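Local coordinates for lipolytic protein G-D-S-L family (Chitinophaga pinensis, PDB 4Q7Q) that is of unknown function but probably hydrolyses ester bonds as a GDSL-type lipase or acylhydrolase of the SGNH hydrolase clan, at residues Asn133-Ile138 with Asn143-Ser148; Leu184-Met189 with Tyr206-Phe211. All coordinates share one frame; numbering follows the deposited sequence.

Interaction 1: Asn133-Ile138 with Asn143-Ser148; sequences NDFVYI and NNAFGS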
loop_
_atom_site.group_PDB
_atom_site.type_symbol
_atom_site.label_atom_id
_atom_site.label_comp_id
_atom_site.label_asym_id
_atom_site.label_seq_id
_atom_site.Cartn_x
_atom_site.Cartn_y
_atom_site.Cartn_z
ATOM N N ASN A 133 -9.226 -6.244 0.839
ATOM C CA ASN A 133 -10.607 -6.618 1.081
ATOM C C ASN A 133 -11.290 -5.542 1.913
ATOM O O ASN A 133 -10.740 -4.448 2.060
ATOM C CB ASN A 133 -10.728 -8.013 1.694
ATOM C CG ASN A 133 -11.897 -8.775 1.121
ATOM O OD1 ASN A 133 -12.985 -8.224 0.983
ATOM N ND2 ASN A 133 -11.676 -10.034 0.753
ATOM N N ASP A 134 -12.485 -5.827 2.424
ATOM C CA ASP A 134 -13.192 -4.854 3.253
ATOM C C ASP A 134 -12.287 -4.429 4.401
ATOM O O ASP A 134 -11.771 -5.265 5.140
ATOM C CB ASP A 134 -14.466 -5.467 3.839
ATOM C CG ASP A 134 -15.571 -5.642 2.816
ATOM O OD1 ASP A 134 -15.367 -5.374 1.615
ATOM O OD2 ASP A 134 -16.664 -6.058 3.236
ATOM N N PHE A 135 -12.102 -3.123 4.540
ATOM C CA PHE A 135 -11.257 -2.561 5.578
ATOM C C PHE A 135 -12.104 -2.041 6.724
ATOM O O PHE A 135 -13.103 -1.365 6.493
ATOM C CB PHE A 135 -10.442 -1.413 4.985
ATOM C CG PHE A 135 -9.860 -0.474 6.009
ATOM C CD1 PHE A 135 -8.874 -0.906 6.874
ATOM C CD2 PHE A 135 -10.289 0.844 6.092
ATOM C CE1 PHE A 135 -8.324 -0.042 7.812
ATOM C CE2 PHE A 135 -9.740 1.713 7.019
ATOM C CZ PHE A 135 -8.758 1.269 7.886
ATOM N N VAL A 136 -11.715 -2.365 7.956
ATOM C CA VAL A 136 -12.309 -1.751 9.139
ATOM C C VAL A 136 -11.183 -1.298 10.060
ATOM O O VAL A 136 -10.357 -2.103 10.476
ATOM C CB VAL A 136 -13.250 -2.713 9.888
ATOM C CG1 VAL A 136 -13.931 -1.983 11.028
ATOM C CG2 VAL A 136 -14.288 -3.286 8.944
ATOM N N TYR A 137 -11.133 -0.001 10.348
ATOM C CA TYR A 137 -10.057 0.567 11.149
ATOM C C TYR A 137 -10.091 0.039 12.586
ATOM O O TYR A 137 -11.106 0.141 13.278
ATOM C CB TYR A 137 -10.157 2.095 11.143
ATOM C CG TYR A 137 -9.015 2.808 11.834
ATOM C CD1 TYR A 137 -7.728 2.282 11.820
ATOM C CD2 TYR A 137 -9.225 4.008 12.499
ATOM C CE1 TYR A 137 -6.683 2.930 12.451
ATOM C CE2 TYR A 137 -8.182 4.669 13.132
ATOM C CZ TYR A 137 -6.910 4.122 13.108
ATOM O OH TYR A 137 -5.866 4.769 13.734
ATOM N N ILE A 138 -8.968 -0.513 13.033
ATOM C CA ILE A 138 -8.891 -1.148 14.341
ATOM C C ILE A 138 -9.130 -0.181 15.510
ATOM O O ILE A 138 -9.566 -0.596 16.591
ATOM C CB ILE A 138 -7.551 -1.916 14.503
ATOM C CG1 ILE A 138 -7.673 -2.993 15.578
ATOM C CG2 ILE A 138 -6.390 -0.968 14.793
ATOM C CD1 ILE A 138 -6.581 -4.045 15.504
ATOM N N ASN A 143 -14.668 4.088 10.626
ATOM C CA ASN A 143 -13.776 4.268 9.497
ATOM C C ASN A 143 -13.628 2.917 8.816
ATOM O O ASN A 143 -12.936 2.023 9.310
ATOM C CB ASN A 143 -12.420 4.785 9.969
ATOM C CG ASN A 143 -11.529 5.224 8.830
ATOM O OD1 ASN A 143 -11.593 4.691 7.721
ATOM N ND2 ASN A 143 -10.687 6.213 9.099
ATOM N N ASN A 144 -14.307 2.765 7.690
ATOM C CA ASN A 144 -14.276 1.512 6.967
ATOM C C ASN A 144 -14.419 1.732 5.463
ATOM O O ASN A 144 -14.760 2.829 5.023
ATOM C CB ASN A 144 -15.346 0.553 7.513
ATOM C CG ASN A 144 -16.747 1.127 7.430
ATOM O OD1 ASN A 144 -17.313 1.257 6.345
ATOM N ND2 ASN A 144 -17.317 1.470 8.581
ATOM N N ALA A 145 -14.159 0.690 4.680
ATOM C CA ALA A 145 -14.180 0.794 3.221
ATOM C C ALA A 145 -14.408 -0.577 2.617
ATOM O O ALA A 145 -14.033 -1.584 3.202
ATOM C CB ALA A 145 -12.867 1.363 2.716
ATOM N N PHE A 146 -15.031 -0.623 1.446
ATOM C CA PHE A 146 -15.202 -1.900 0.771
ATOM C C PHE A 146 -13.944 -2.319 0.025
ATOM O O PHE A 146 -13.059 -1.496 -0.219
ATOM C CB PHE A 146 -16.428 -1.901 -0.142
ATOM C CG PHE A 146 -16.418 -0.854 -1.225
ATOM C CD1 PHE A 146 -15.680 -1.031 -2.385
ATOM C CD2 PHE A 146 -17.212 0.280 -1.105
ATOM C CE1 PHE A 146 -15.718 -0.082 -3.395
ATOM C CE2 PHE A 146 -17.259 1.234 -2.099
ATOM C CZ PHE A 146 -16.514 1.055 -3.251
ATOM N N GLY A 147 -13.867 -3.605 -0.315
ATOM C CA GLY A 147 -12.684 -4.164 -0.946
ATOM C C GLY A 147 -12.583 -3.897 -2.436
ATOM O O GLY A 147 -13.532 -3.416 -3.060
ATOM N N SER A 148 -11.443 -4.256 -3.019
ATOM C CA SER A 148 -11.177 -3.920 -4.419
ATOM C C SER A 148 -11.879 -4.847 -5.423
ATOM O O SER A 148 -11.651 -4.757 -6.618
ATOM C CB SER A 148 -9.664 -3.818 -4.688
ATOM O OG SER A 148 -8.957 -4.955 -4.213
HETATM O O HOH W 1 -10.929 -1.717 1.525
#
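N143 meets Y137 at the turn end of a short beta hairpin: Y137 N points almost straight at N143 O (2.9 Å), nearly along the C=O axis. Their beta carbons also touch. From there the N143 side chain, CG anti to its backbone N, runs on toward F135, and its OD1 lies 3.6 Å from F135 CE2, at the ring edge and near the ring plane, with the amide and ring planes turned 83° apart. A carbonyl oxygen suits that place, since it faces the weakly positive C-H rim.

N144 and V136 form the antiparallel non-hydrogen-bonded pair. CG of N144 sits between its backbone N and carbonyl carbon (chi1 58°), which carries the amide away from V136, and ND2 bonds to A141 O within the turn. A145 and F135 follow as the hydrogen-bonded pair, F135 N to A145 O 2.8 Å and A145 N to F135 O 2.9 Å; the small methyl of A145 leaves room for the phenyl ring on the same face.

Beyond A145 no backbone-to-backbone hydrogen bond follows; one water donates to both F146 O and N133 O. G147 comes so close that a beta carbon here would lie 2.9 Å from N133 CA, so only a residue without a side chain fits this approach. Its N-H makes a bent bond (135°) to D134 OD1 (3.0 Å), on the anti side of the carboxylate. D134 also binds Y149 OH through OD1 and K193 through OD2, so an alanine here would probably leave G147 N, Y149 OH and the K193 charge without their shared partner. Backbone bonds thus close the turn end of the hairpin, while a buried carboxylate and a water fasten its open end.

Interaction 2: Leu184-Met189 with Tyr206-Phe211; sequences LTLRNM and YKYPAF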
loop_
_atom_site.group_PDB
_atom_site.type_symbol
_atom_site.label_atom_id
_atom_site.label_comp_id
_atom_site.label_asym_id
_atom_site.label_seq_id
_atom_site.Cartn_x
_atom_site.Cartn_y
_atom_site.Cartn_z
ATOM N N LEU A 184 -0.942 -12.824 -3.315
ATOM C CA LEU A 184 -1.645 -11.713 -2.677
ATOM C C LEU A 184 -3.080 -11.553 -3.184
ATOM O O LEU A 184 -3.437 -10.551 -3.792
ATOM C CB LEU A 184 -0.829 -10.421 -2.827
ATOM C CG LEU A 184 0.578 -10.489 -2.220
ATOM C CD1 LEU A 184 1.320 -9.166 -2.383
ATOM C CD2 LEU A 184 0.507 -10.895 -0.749
ATOM N N THR A 185 -3.906 -12.557 -2.913
ATOM C CA THR A 185 -5.265 -12.597 -3.444
ATOM C C THR A 185 -6.321 -12.162 -2.431
ATOM O O THR A 185 -6.109 -12.259 -1.223
ATOM C CB THR A 185 -5.598 -14.004 -3.935
ATOM O OG1 THR A 185 -5.376 -14.933 -2.868
ATOM C CG2 THR A 185 -4.696 -14.367 -5.099
ATOM N N LEU A 186 -7.459 -11.677 -2.929
ATOM C CA LEU A 186 -8.553 -11.238 -2.062
ATOM C C LEU A 186 -8.998 -12.278 -1.042
ATOM O O LEU A 186 -9.283 -11.944 0.112
ATOM C CB LEU A 186 -9.761 -10.810 -2.889
ATOM C CG LEU A 186 -9.703 -9.397 -3.449
ATOM C CD1 LEU A 186 -10.939 -9.133 -4.299
ATOM C CD2 LEU A 186 -9.588 -8.398 -2.315
ATOM N N ARG A 187 -9.068 -13.535 -1.472
ATOM C CA ARG A 187 -9.539 -14.601 -0.604
ATOM C C ARG A 187 -8.609 -14.811 0.589
ATOM O O ARG A 187 -9.006 -15.397 1.596
ATOM C CB ARG A 187 -9.703 -15.908 -1.391
ATOM C CG ARG A 187 -8.388 -16.573 -1.793
ATOM C CD ARG A 187 -8.616 -17.777 -2.709
ATOM N NE ARG A 187 -8.878 -17.358 -4.085
ATOM C CZ ARG A 187 -7.946 -17.247 -5.027
ATOM N NH1 ARG A 187 -6.680 -17.541 -4.753
ATOM N NH2 ARG A 187 -8.278 -16.850 -6.249
ATOM N N ASN A 188 -7.375 -14.324 0.481
ATOM C CA ASN A 188 -6.390 -14.524 1.537
ATOM C C ASN A 188 -6.131 -13.294 2.384
ATOM O O ASN A 188 -5.238 -13.304 3.218
ATOM C CB ASN A 188 -5.075 -15.043 0.956
ATOM C CG ASN A 188 -5.127 -16.516 0.648
ATOM O OD1 ASN A 188 -5.744 -17.285 1.380
ATOM N ND2 ASN A 188 -4.490 -16.918 -0.442
HETATM N N MSE A 189 -6.898 -12.230 2.173
HETATM C CA MSE A 189 -6.702 -11.020 2.964
HETATM C C MSE A 189 -7.083 -11.224 4.429
HETATM O O MSE A 189 -6.313 -10.883 5.324
HETATM C CB MSE A 189 -7.470 -9.848 2.355
HETATM C CG MSE A 189 -6.966 -9.469 0.978
HETATM SE SE MSE A 189 -5.156 -8.763 1.069
HETATM C CE MSE A 189 -4.540 -9.177 -0.742
ATOM N N TYR A 206 -18.186 -15.266 8.884
ATOM C CA TYR A 206 -18.418 -15.311 7.443
ATOM C C TYR A 206 -17.120 -15.096 6.677
ATOM O O TYR A 206 -16.559 -14.000 6.701
ATOM C CB TYR A 206 -19.395 -14.221 7.009
ATOM C CG TYR A 206 -20.815 -14.384 7.505
ATOM C CD1 TYR A 206 -21.705 -15.253 6.874
ATOM C CD2 TYR A 206 -21.274 -13.653 8.593
ATOM C CE1 TYR A 206 -23.014 -15.391 7.322
ATOM C CE2 TYR A 206 -22.575 -13.778 9.043
ATOM C CZ TYR A 206 -23.439 -14.653 8.407
ATOM O OH TYR A 206 -24.734 -14.776 8.854
ATOM N N LYS A 207 -16.648 -16.122 5.983
ATOM C CA LYS A 207 -15.472 -15.942 5.149
ATOM C C LYS A 207 -15.829 -15.168 3.882
ATOM O O LYS A 207 -16.993 -14.845 3.646
ATOM C CB LYS A 207 -14.833 -17.286 4.802
ATOM C CG LYS A 207 -15.605 -18.120 3.819
ATOM C CD LYS A 207 -14.842 -19.413 3.541
ATOM C CE LYS A 207 -15.243 -20.033 2.233
ATOM N NZ LYS A 207 -14.410 -21.231 1.996
ATOM N N TYR A 208 -14.819 -14.852 3.080
ATOM C CA TYR A 208 -15.036 -14.253 1.768
ATOM C C TYR A 208 -15.347 -15.369 0.777
ATOM O O TYR A 208 -14.728 -16.418 0.829
ATOM C CB TYR A 208 -13.764 -13.527 1.345
ATOM C CG TYR A 208 -13.860 -12.815 0.021
ATOM C CD1 TYR A 208 -14.432 -11.553 -0.063
ATOM C CD2 TYR A 208 -13.367 -13.392 -1.140
ATOM C CE1 TYR A 208 -14.529 -10.889 -1.261
ATOM C CE2 TYR A 208 -13.454 -12.729 -2.356
ATOM C CZ TYR A 208 -14.035 -11.476 -2.405
ATOM O OH TYR A 208 -14.130 -10.807 -3.601
ATOM N N PRO A 209 -16.293 -15.146 -0.153
ATOM C CA PRO A 209 -17.034 -13.909 -0.411
ATOM C C PRO A 209 -18.358 -13.778 0.355
ATOM O O PRO A 209 -19.072 -12.799 0.143
ATOM C CB PRO A 209 -17.314 -14.006 -1.911
ATOM C CG PRO A 209 -17.531 -15.460 -2.121
ATOM C CD PRO A 209 -16.524 -16.138 -1.222
ATOM N N ALA A 210 -18.707 -14.706 1.223
ATOM C CA ALA A 210 -19.958 -14.581 1.954
ATOM C C ALA A 210 -20.140 -13.250 2.652
ATOM O O ALA A 210 -21.183 -12.707 2.641
ATOM C CB ALA A 210 -20.076 -15.721 2.979
ATOM N N PHE A 211 -19.098 -12.756 3.268
ATOM C CA PHE A 211 -19.193 -11.546 4.053
ATOM C C PHE A 211 -19.566 -10.298 3.268
ATOM O O PHE A 211 -20.023 -9.387 3.827
ATOM C CB PHE A 211 -18.028 -11.336 5.029
ATOM C CG PHE A 211 -16.699 -10.916 4.414
ATOM C CD1 PHE A 211 -16.552 -9.739 3.726
ATOM C CD2 PHE A 211 -15.588 -11.663 4.637
ATOM C CE1 PHE A 211 -15.333 -9.379 3.225
ATOM C CE2 PHE A 211 -14.369 -11.296 4.149
ATOM C CZ PHE A 211 -14.245 -10.142 3.450
#
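Y208 leans on L186 and R187 in a small, mainly apolar surface contact without a hydrogen bond across it. It joins the loop that follows strand 175-176 to the loop that leaves strand 203-206, and buries only 137 Å² in all. With CG anti to the backbone N (chi1 -178°), the phenol of Y208 extends from its own loop to the short 3-10 turn at 186-188. The two side chains of L186 and Y208 cross obliquely. L186 CB lies 4.2 Å from Y208 CE2, and a methyl further along the leucine, CD1, is 3.7 Å from Y208 OH, so the leucine runs beside the tyrosine from CE2 to the hydroxyl. Leucine suits this place because it offers carbon at both levels.

R187 takes part mostly through its stem: its CA is 4.1 Å from Y208 CD2, while the guanidinium folds away and lies with one face toward T185 CB. The long polar chain can thus stay at the exposed surface while its root packs on the tyrosine. Backbone bonds from N188 N to T185 O (3.0 Å) and from the N of M189, modelled as selenomethionine, to L186 O hold the turn that presents L186 and R187 together.

On the other loop, F211 N bonds back to K207 O (3.0 Å), closing the bend around the tyrosine and proline. The peptide bond before P209 is cis, and P209 CB sits 3.9 Å above the centre of the Y208 ring, a CH-pi contact of the kind that favours cis-proline after an aromatic residue.

In the fold
Interactions 1 and 2 lie on the same side of the chain's centre, their own centres about 12 Å apart, and meet at the open end of the hairpin. N133 joins them: its ND2 probably donates to L186 O (3.1 Å) and packs against Y208, while its OD1 lies 3.4 Å from F211 CZ. D134 OD2 lies 3.6 Å from F211 CE1, so N133 touches both loops and D134 the one at 206-211. Interaction 1 borders what is probably the active site: F135 touches D235, which with S14 and H238 has the geometry expected of a Ser-His-Asp triad. A tetraethylene glycol, probably from crystallisation, lies about 4 Å from the N143 side chain.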